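Local coordinates for protein Amy13K (Eubacterium rectale DSM 17629, PDB 6B3P) that binds starch-derived malto-oligosaccharides through family 26 carbohydrate-binding modules of a surface-anchored gut bacterial alpha-amylase, at residues G111-A123 against A130-S142. Numbering follows the deposited sequence.
Sequences GMGSTIYNYMWGA and AGVGKEWPGGQIS. With GLC (alpha-D-glucopyranose), chain D; GLC (alpha-D-glucopyranose), chain B; EDO (1,2-ethanediol), chain G; FMT (formic acid), chain T.
Trp136 turns the edge of its six-membered ring to the face of Tyr119, an offset edge-to-face pair with planes at 62° and Trp136 CE3 3.6 Å from Tyr119 CG. Both rings belong to the glycan site. One glucose lies over a face of the Trp136 indole, its C1 3.4 Å above the plane, while Pro137 CB backs the opposite face. The next glucose covers a face of Trp121, and its O6 hydrogen-bonds Tyr119 OH at 2.7 Å, in the plane of the phenol, which reaches out with CG anti to the backbone N (chi1 174°). Gln174 and Asn177 add hydrogen bonds to the glycan.

Behind the site, a cis peptide precedes Pro137, whose CG sits 4.0 Å from the Tyr117 ring centroid in a CH-pi contact; Gln140 lies over the other face, its CB 3.8 Å from Tyr117 CE2. Hydrogen bonds join the antiparallel strands: Asn118 N gives a nearly straight one to Gly139 O (2.8 Å), and Gly139 N returns one to Asn118 O. A water accepts from Met120 N and lies close to Gly131 O and Lys134 O, linking the 131-134 type II turn to strand 116-121.

Strand 139-141 is an edge strand of a four-stranded antiparallel sheet, with 163-168 on the other side of 116-121. Ile116, Met120 and Ile141 touch strand 150-157 of the module's other sheet, where Tyr155 OH hydrogen-bonds Asn118 OD1, consistent with a starch-binding beta-sandwich.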
# COMPACT_ATOMS: atom_id res chain seq x y z
N GLY A 111 -2.79 15.23 20.54
CA GLY A 111 -2.72 16.52 21.21
C GLY A 111 -2.45 17.68 20.27
O GLY A 111 -1.60 18.53 20.55
N MET A 112 -3.18 17.72 19.16
CA MET A 112 -3.12 18.85 18.24
C MET A 112 -4.53 19.16 17.72
O MET A 112 -4.69 19.78 16.67
CB MET A 112 -2.17 18.55 17.08
CG MET A 112 -2.52 17.32 16.27
SD MET A 112 -1.27 16.92 15.03
CE MET A 112 -1.58 18.18 13.79
N GLY A 113 -5.53 18.72 18.47
CA GLY A 113 -6.92 19.02 18.17
C GLY A 113 -7.61 17.94 17.35
O GLY A 113 -7.08 16.84 17.19
N SER A 114 -8.79 18.27 16.83
CA SER A 114 -9.61 17.30 16.11
C SER A 114 -9.85 17.74 14.66
O SER A 114 -10.48 17.03 13.88
CB SER A 114 -10.95 17.11 16.82
OG SER A 114 -11.71 18.31 16.82
N THR A 115 -9.33 18.92 14.31
CA THR A 115 -9.38 19.41 12.94
C THR A 115 -8.00 19.25 12.31
O THR A 115 -7.08 20.01 12.60
CB THR A 115 -9.81 20.88 12.87
OG1 THR A 115 -9.02 21.66 13.78
CG2 THR A 115 -11.28 21.02 13.21
N ILE A 116 -7.88 18.25 11.44
CA ILE A 116 -6.60 17.89 10.83
C ILE A 116 -6.64 18.14 9.33
O ILE A 116 -7.66 17.93 8.67
CB ILE A 116 -6.25 16.42 11.09
CG1 ILE A 116 -6.37 16.09 12.58
CG2 ILE A 116 -4.84 16.10 10.58
CD1 ILE A 116 -5.45 16.91 13.48
N TYR A 117 -5.51 18.60 8.79
CA TYR A 117 -5.37 18.90 7.38
C TYR A 117 -4.22 18.10 6.77
O TYR A 117 -3.29 17.71 7.47
CB TYR A 117 -5.12 20.39 7.16
CG TYR A 117 -6.25 21.29 7.61
CD1 TYR A 117 -6.36 21.68 8.94
CD2 TYR A 117 -7.18 21.77 6.71
CE1 TYR A 117 -7.38 22.50 9.36
CE2 TYR A 117 -8.21 22.60 7.12
CZ TYR A 117 -8.31 22.96 8.44
OH TYR A 117 -9.33 23.79 8.86
N ASN A 118 -4.30 17.86 5.46
CA ASN A 118 -3.16 17.34 4.72
C ASN A 118 -2.83 18.25 3.55
O ASN A 118 -3.68 18.53 2.70
CB ASN A 118 -3.44 15.93 4.20
CG ASN A 118 -2.24 15.32 3.50
OD1 ASN A 118 -2.10 15.43 2.28
ND2 ASN A 118 -1.36 14.69 4.26
N TYR A 119 -1.58 18.71 3.52
CA TYR A 119 -1.09 19.56 2.45
C TYR A 119 -0.20 18.72 1.54
O TYR A 119 0.68 18.01 2.03
CB TYR A 119 -0.33 20.75 3.02
CG TYR A 119 0.35 21.60 1.97
CD1 TYR A 119 -0.37 22.54 1.24
CD2 TYR A 119 1.71 21.47 1.72
CE1 TYR A 119 0.25 23.31 0.28
CE2 TYR A 119 2.33 22.24 0.76
CZ TYR A 119 1.59 23.16 0.04
OH TYR A 119 2.21 23.94 -0.91
N MET A 120 -0.42 18.80 0.23
CA MET A 120 0.23 17.91 -0.73
C MET A 120 0.80 18.66 -1.93
O MET A 120 0.18 19.60 -2.44
CB MET A 120 -0.76 16.84 -1.21
CG MET A 120 -0.15 15.74 -2.06
SD MET A 120 0.06 16.19 -3.80
CE MET A 120 -1.64 16.27 -4.35
N TRP A 121 1.97 18.23 -2.39
CA TRP A 121 2.57 18.78 -3.60
C TRP A 121 3.45 17.74 -4.30
O TRP A 121 3.92 16.78 -3.68
CB TRP A 121 3.40 20.03 -3.28
CG TRP A 121 4.71 19.76 -2.57
CD1 TRP A 121 5.96 19.77 -3.13
CD2 TRP A 121 4.90 19.47 -1.18
NE1 TRP A 121 6.90 19.50 -2.17
CE2 TRP A 121 6.28 19.31 -0.97
CE3 TRP A 121 4.03 19.33 -0.10
CZ2 TRP A 121 6.81 19.01 0.28
CZ3 TRP A 121 4.56 19.03 1.15
CH2 TRP A 121 5.94 18.88 1.32
N GLY A 122 3.64 17.93 -5.61
CA GLY A 122 4.54 17.10 -6.39
C GLY A 122 3.87 15.98 -7.17
O GLY A 122 4.54 15.25 -7.89
N ALA A 123 2.55 15.86 -7.03
CA ALA A 123 1.82 14.78 -7.69
C ALA A 123 1.50 15.12 -9.14
O ALA A 123 1.65 16.26 -9.57
CB ALA A 123 0.53 14.47 -6.93
N ALA A 130 -7.84 15.01 -0.85
CA ALA A 130 -8.14 16.14 0.04
C ALA A 130 -7.38 17.42 -0.31
O ALA A 130 -7.98 18.49 -0.43
CB ALA A 130 -7.83 15.75 1.47
N GLY A 131 -6.07 17.30 -0.49
CA GLY A 131 -5.21 18.47 -0.59
C GLY A 131 -4.87 18.96 -1.98
O GLY A 131 -4.14 19.95 -2.11
N VAL A 132 -5.38 18.32 -3.03
CA VAL A 132 -5.00 18.72 -4.38
C VAL A 132 -5.60 20.09 -4.70
O VAL A 132 -6.75 20.37 -4.35
CB VAL A 132 -5.41 17.67 -5.47
CG1 VAL A 132 -4.96 16.26 -5.06
CG2 VAL A 132 -6.91 17.70 -5.82
N GLY A 133 -4.80 20.96 -5.32
CA GLY A 133 -5.25 22.29 -5.70
C GLY A 133 -5.58 23.18 -4.51
O GLY A 133 -6.38 24.12 -4.65
N LYS A 134 -4.98 22.90 -3.36
CA LYS A 134 -5.19 23.70 -2.16
C LYS A 134 -3.88 24.19 -1.56
O LYS A 134 -2.96 23.41 -1.32
CB LYS A 134 -5.97 22.91 -1.11
CG LYS A 134 -7.42 22.66 -1.49
CD LYS A 134 -8.23 22.05 -0.36
CE LYS A 134 -9.66 21.83 -0.80
NZ LYS A 134 -10.48 21.14 0.23
N GLU A 135 -3.82 25.50 -1.30
CA GLU A 135 -2.67 26.09 -0.64
C GLU A 135 -2.72 25.74 0.83
O GLU A 135 -3.74 25.24 1.31
CB GLU A 135 -2.65 27.61 -0.85
CG GLU A 135 -2.47 28.02 -2.30
CD GLU A 135 -2.49 29.52 -2.48
OE1 GLU A 135 -2.45 30.25 -1.46
OE2 GLU A 135 -2.54 29.98 -3.64
N TRP A 136 -1.63 26.00 1.55
CA TRP A 136 -1.57 25.74 2.99
C TRP A 136 -2.82 26.29 3.68
O TRP A 136 -3.25 27.40 3.38
CB TRP A 136 -0.31 26.36 3.58
CG TRP A 136 -0.06 25.97 4.99
CD1 TRP A 136 -0.38 26.67 6.12
CD2 TRP A 136 0.55 24.75 5.45
NE1 TRP A 136 -0.01 25.98 7.24
CE2 TRP A 136 0.57 24.79 6.86
CE3 TRP A 136 1.08 23.63 4.80
CZ2 TRP A 136 1.10 23.76 7.63
CZ3 TRP A 136 1.61 22.61 5.56
CH2 TRP A 136 1.62 22.68 6.96
N PRO A 137 -3.41 25.53 4.62
CA PRO A 137 -3.00 24.27 5.25
C PRO A 137 -3.34 23.01 4.46
O PRO A 137 -3.16 21.90 4.97
CB PRO A 137 -3.78 24.30 6.57
CG PRO A 137 -5.06 24.92 6.18
CD PRO A 137 -4.73 25.95 5.11
N GLY A 138 -3.83 23.17 3.23
CA GLY A 138 -4.24 22.04 2.42
C GLY A 138 -5.71 21.72 2.61
O GLY A 138 -6.53 22.61 2.86
N GLY A 139 -6.05 20.44 2.49
CA GLY A 139 -7.42 19.98 2.63
C GLY A 139 -7.67 19.29 3.96
O GLY A 139 -6.80 18.58 4.46
N GLN A 140 -8.85 19.51 4.53
CA GLN A 140 -9.21 18.88 5.79
C GLN A 140 -9.56 17.41 5.56
O GLN A 140 -10.20 17.07 4.57
CB GLN A 140 -10.38 19.61 6.45
CG GLN A 140 -10.77 19.02 7.80
CD GLN A 140 -11.85 19.83 8.50
OE1 GLN A 140 -12.39 20.79 7.95
NE2 GLN A 140 -12.17 19.44 9.73
N ILE A 141 -9.13 16.56 6.48
CA ILE A 141 -9.33 15.12 6.36
C ILE A 141 -10.12 14.55 7.53
O ILE A 141 -10.08 15.10 8.64
CB ILE A 141 -7.98 14.38 6.24
CG1 ILE A 141 -7.11 14.65 7.48
CG2 ILE A 141 -7.27 14.82 4.96
CD1 ILE A 141 -5.80 13.88 7.49
N SER A 142 -10.83 13.46 7.29
CA SER A 142 -11.70 12.85 8.29
C SER A 142 -10.93 11.89 9.19
O SER A 142 -9.80 11.50 8.88
CB SER A 142 -12.86 12.13 7.62
OG SER A 142 -13.47 12.96 6.64
C1 GLC D . 3.44 26.56 5.17
C2 GLC D . 4.13 25.37 5.82
C3 GLC D . 5.29 24.88 5.02
C4 GLC D . 4.85 24.64 3.61
C5 GLC D . 4.21 25.88 3.03
C6 GLC D . 3.71 25.66 1.63
O1 GLC D . 4.20 27.77 5.28
O2 GLC D . 4.61 25.70 7.09
O3 GLC D . 5.79 23.67 5.55
O4 GLC D . 5.99 24.27 2.86
O5 GLC D . 3.14 26.24 3.83
O6 GLC D . 3.28 26.84 1.03
C1 GLC B . 5.96 22.94 2.38
C2 GLC B . 7.31 22.32 2.66
C3 GLC B . 8.36 22.90 1.75
C4 GLC B . 7.92 22.80 0.31
C5 GLC B . 6.57 23.45 0.15
C6 GLC B . 6.08 23.36 -1.28
O2 GLC B . 7.64 22.51 4.01
O3 GLC B . 9.55 22.20 1.90
O4 GLC B . 8.91 23.35 -0.54
O5 GLC B . 5.66 22.82 1.01
O6 GLC B . 4.86 24.03 -1.50
C1 EDO G . 0.57 26.68 10.49
O1 EDO G . -0.80 26.71 10.09
C2 EDO G . 0.94 25.28 10.98
O2 EDO G . -0.25 24.53 11.25
C FMT T . -9.39 11.95 0.64
O1 FMT T . -9.27 11.04 1.45
O2 FMT T . -8.42 12.54 0.17
O HOH W 1 -10.34 17.37 10.45
O HOH W 2 -2.35 20.74 -0.47